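Local atomic coordinates of QdtA (Thermoanaerobacterium thermosaccharolyticum, PDB entry 4ZU5), a protein that belongs to the WxcM-like family of the cupin clan, folds as a small beta barrel and binds thymidine in the crystal. Residues R48-H53 against W96-D101. Sequence-based numbering, arbitrary orientation.
Sequences RGYHSH and WREMFD. Unlike the reference sequence in segment 48-53: Ser52 (reference Ala).
The indole of Trp96 lies over the backbone of the facing strand, one face covering the Tyr50 carbonyl carbon, 3.4 Å from CZ2, and His51 N. Beneath it the antiparallel pair 48-53 and 96-100, neighbours in a sheet of this cupin-type fold, is broken by a G1 beta bulge: Tyr50 and His51 both face Arg97, whose carbonyl O takes weak bonds from the N of each. Gly49 precedes them with a positive phi (96°); at its backbone angles a CB would jam against Arg48 O, and it would also run into Met99 SD and Arg97 O across the pair. Before the bulge Arg48 and Met99 exchange two backbone bonds; within it Arg97 N returns a nearly straight one to His51 O (3.0 Å, 163° at the hydrogen).

Trp96 and Glu98 project to the same side of the sheet as Tyr50. Trp96 NE1 donates in its ring plane to the anti side of Glu98 OE2 (2.9 Å), while OE1 pairs with Arg70 on the adjoining strand; the carboxylate is thus held from two directions. Glu98 CG sits over one face of the Tyr50 phenol, offset toward the rim and 4.0 Å from the ring centre in a CH-pi contact, and Trp96 CZ2 comes at the ring's edge.

Arg48, His51, Arg97 and Met99 occupy the opposite face. Met99 packs on Ile39 of strand 35-40, and the His51 ring meets that of Tyr121, a residue of the thymidine pocket. Arg97 folds back at chi2 (-58°), which puts CD over the His51 imidazole, 4.0 Å from its centre. Beyond, its guanidinium bonds to Gln58 and Val95 O, and NH2 stands in the plane of the His53 ring, 4.0 Å from CD2 of that histidine.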
loop_
_atom_site.group_PDB
_atom_site.type_symbol
_atom_site.label_atom_id
_atom_site.label_comp_id
_atom_site.label_asym_id
_atom_site.label_seq_id
_atom_site.Cartn_x
_atom_site.Cartn_y
_atom_site.Cartn_z
ATOM N N ARG A 48 19.116 2.696 1.229
ATOM C CA ARG A 48 18.839 1.607 0.288
ATOM C C ARG A 48 18.399 2.169 -1.038
ATOM O O ARG A 48 18.426 3.391 -1.226
ATOM C CB ARG A 48 17.795 0.625 0.829
ATOM C CG ARG A 48 16.550 1.263 1.391
ATOM C CD ARG A 48 15.621 0.206 1.988
ATOM N NE ARG A 48 15.280 -0.787 0.973
ATOM C CZ ARG A 48 15.098 -2.081 1.198
ATOM N NH1 ARG A 48 14.852 -2.865 0.178
ATOM N NH2 ARG A 48 15.140 -2.601 2.419
ATOM N N GLY A 49 17.973 1.295 -1.937
ATOM C CA GLY A 49 17.629 1.713 -3.304
ATOM C C GLY A 49 18.804 1.499 -4.249
ATOM O O GLY A 49 19.164 0.380 -4.540
ATOM N N TYR A 50 19.400 2.582 -4.736
ATOM C CA TYR A 50 20.514 2.538 -5.676
ATOM C C TYR A 50 20.071 1.831 -6.946
ATOM O O TYR A 50 20.690 0.842 -7.356
ATOM C CB TYR A 50 21.744 1.813 -5.088
ATOM C CG TYR A 50 22.332 2.462 -3.844
ATOM C CD1 TYR A 50 23.176 3.571 -3.917
ATOM C CD2 TYR A 50 22.041 1.952 -2.586
ATOM C CE1 TYR A 50 23.735 4.133 -2.772
ATOM C CE2 TYR A 50 22.600 2.490 -1.450
ATOM C CZ TYR A 50 23.432 3.581 -1.555
ATOM O OH TYR A 50 23.864 4.138 -0.397
ATOM N N HIS A 51 19.060 2.377 -7.622
ATOM C CA HIS A 51 18.624 1.798 -8.887
ATOM C C HIS A 51 17.751 2.752 -9.666
ATOM O O HIS A 51 17.389 3.830 -9.183
ATOM C CB HIS A 51 17.922 0.442 -8.646
ATOM C CG HIS A 51 16.564 0.562 -8.029
ATOM N ND1 HIS A 51 16.361 0.552 -6.666
ATOM C CD2 HIS A 51 15.346 0.756 -8.588
ATOM C CE1 HIS A 51 15.078 0.737 -6.409
ATOM N NE2 HIS A 51 14.445 0.874 -7.558
ATOM N N SER A 52 17.550 2.401 -10.925
ATOM C CA SER A 52 16.615 3.062 -11.788
ATOM C C SER A 52 15.871 2.035 -12.664
ATOM O O SER A 52 16.047 0.813 -12.524
ATOM C CB SER A 52 17.346 4.068 -12.664
ATOM O OG SER A 52 16.428 4.854 -13.432
ATOM N N HIS A 53 15.022 2.531 -13.562
ATOM C CA HIS A 53 14.338 1.678 -14.537
ATOM C C HIS A 53 14.188 2.356 -15.848
ATOM O O HIS A 53 14.112 3.582 -15.886
ATOM C CB HIS A 53 12.917 1.427 -14.071
ATOM C CG HIS A 53 12.852 0.805 -12.734
ATOM N ND1 HIS A 53 12.899 -0.556 -12.560
ATOM C CD2 HIS A 53 12.824 1.349 -11.496
ATOM C CE1 HIS A 53 12.823 -0.835 -11.268
ATOM N NE2 HIS A 53 12.775 0.305 -10.602
ATOM N N TRP A 96 17.381 7.930 -11.072
ATOM C CA TRP A 96 18.086 7.094 -10.098
ATOM C C TRP A 96 17.597 7.481 -8.734
ATOM O O TRP A 96 17.485 8.673 -8.390
ATOM C CB TRP A 96 19.626 7.330 -10.210
ATOM C CG TRP A 96 20.516 6.539 -9.273
ATOM C CD1 TRP A 96 20.938 6.929 -8.050
ATOM C CD2 TRP A 96 21.127 5.274 -9.508
ATOM N NE1 TRP A 96 21.751 5.968 -7.481
ATOM C CE2 TRP A 96 21.896 4.950 -8.364
ATOM C CE3 TRP A 96 21.057 4.349 -10.527
ATOM C CZ2 TRP A 96 22.591 3.752 -8.233
ATOM C CZ3 TRP A 96 21.798 3.190 -10.425
ATOM C CH2 TRP A 96 22.527 2.887 -9.256
ATOM N N ARG A 97 17.380 6.493 -7.882
ATOM C CA ARG A 97 17.015 6.862 -6.531
ATOM C C ARG A 97 17.644 6.044 -5.431
ATOM O O ARG A 97 18.014 4.887 -5.625
ATOM C CB ARG A 97 15.503 6.943 -6.356
ATOM C CG ARG A 97 14.831 5.656 -5.969
ATOM C CD ARG A 97 15.119 4.606 -7.014
ATOM N NE ARG A 97 14.765 4.988 -8.384
ATOM C CZ ARG A 97 13.579 4.751 -8.938
ATOM N NH1 ARG A 97 12.624 4.181 -8.212
ATOM N NH2 ARG A 97 13.367 5.056 -10.215
ATOM N N GLU A 98 17.772 6.718 -4.298
ATOM C CA GLU A 98 18.210 6.149 -3.009
ATOM C C GLU A 98 17.298 6.667 -1.907
ATOM O O GLU A 98 16.712 7.750 -1.991
ATOM C CB GLU A 98 19.665 6.579 -2.763
ATOM C CG GLU A 98 20.615 6.116 -3.851
ATOM C CD GLU A 98 21.936 6.854 -3.873
ATOM O OE1 GLU A 98 22.171 7.602 -2.916
ATOM O OE2 GLU A 98 22.687 6.658 -4.843
ATOM N N MET A 99 17.139 5.881 -0.852
ATOM C CA MET A 99 16.272 6.252 0.224
ATOM C C MET A 99 17.014 6.129 1.555
ATOM O O MET A 99 17.764 5.182 1.749
ATOM C CB MET A 99 15.068 5.309 0.253
ATOM C CG MET A 99 14.191 5.320 -0.996
ATOM S SD MET A 99 14.667 4.091 -2.186
ATOM C CE MET A 99 13.680 2.738 -1.555
ATOM N N PHE A 100 16.783 7.063 2.453
ATOM C CA PHE A 100 17.588 7.144 3.683
ATOM C C PHE A 100 16.897 7.931 4.783
ATOM O O PHE A 100 15.830 8.524 4.568
ATOM C CB PHE A 100 18.988 7.680 3.324
ATOM C CG PHE A 100 18.998 9.139 2.963
ATOM C CD1 PHE A 100 19.264 10.107 3.924
ATOM C CD2 PHE A 100 18.711 9.544 1.678
ATOM C CE1 PHE A 100 19.277 11.458 3.614
ATOM C CE2 PHE A 100 18.715 10.893 1.357
ATOM C CZ PHE A 100 18.957 11.849 2.328
ATOM N N ASP A 101 17.472 7.934 5.991
ATOM C CA ASP A 101 16.819 8.540 7.130
ATOM C C ASP A 101 15.406 8.028 7.356
ATOM O O ASP A 101 14.477 8.807 7.585
ATOM C CB ASP A 101 16.746 10.060 7.005
ATOM C CG ASP A 101 18.108 10.765 7.308
ATOM O OD1 ASP A 101 19.149 10.115 7.500
ATOM O OD2 ASP A 101 18.113 11.996 7.209
#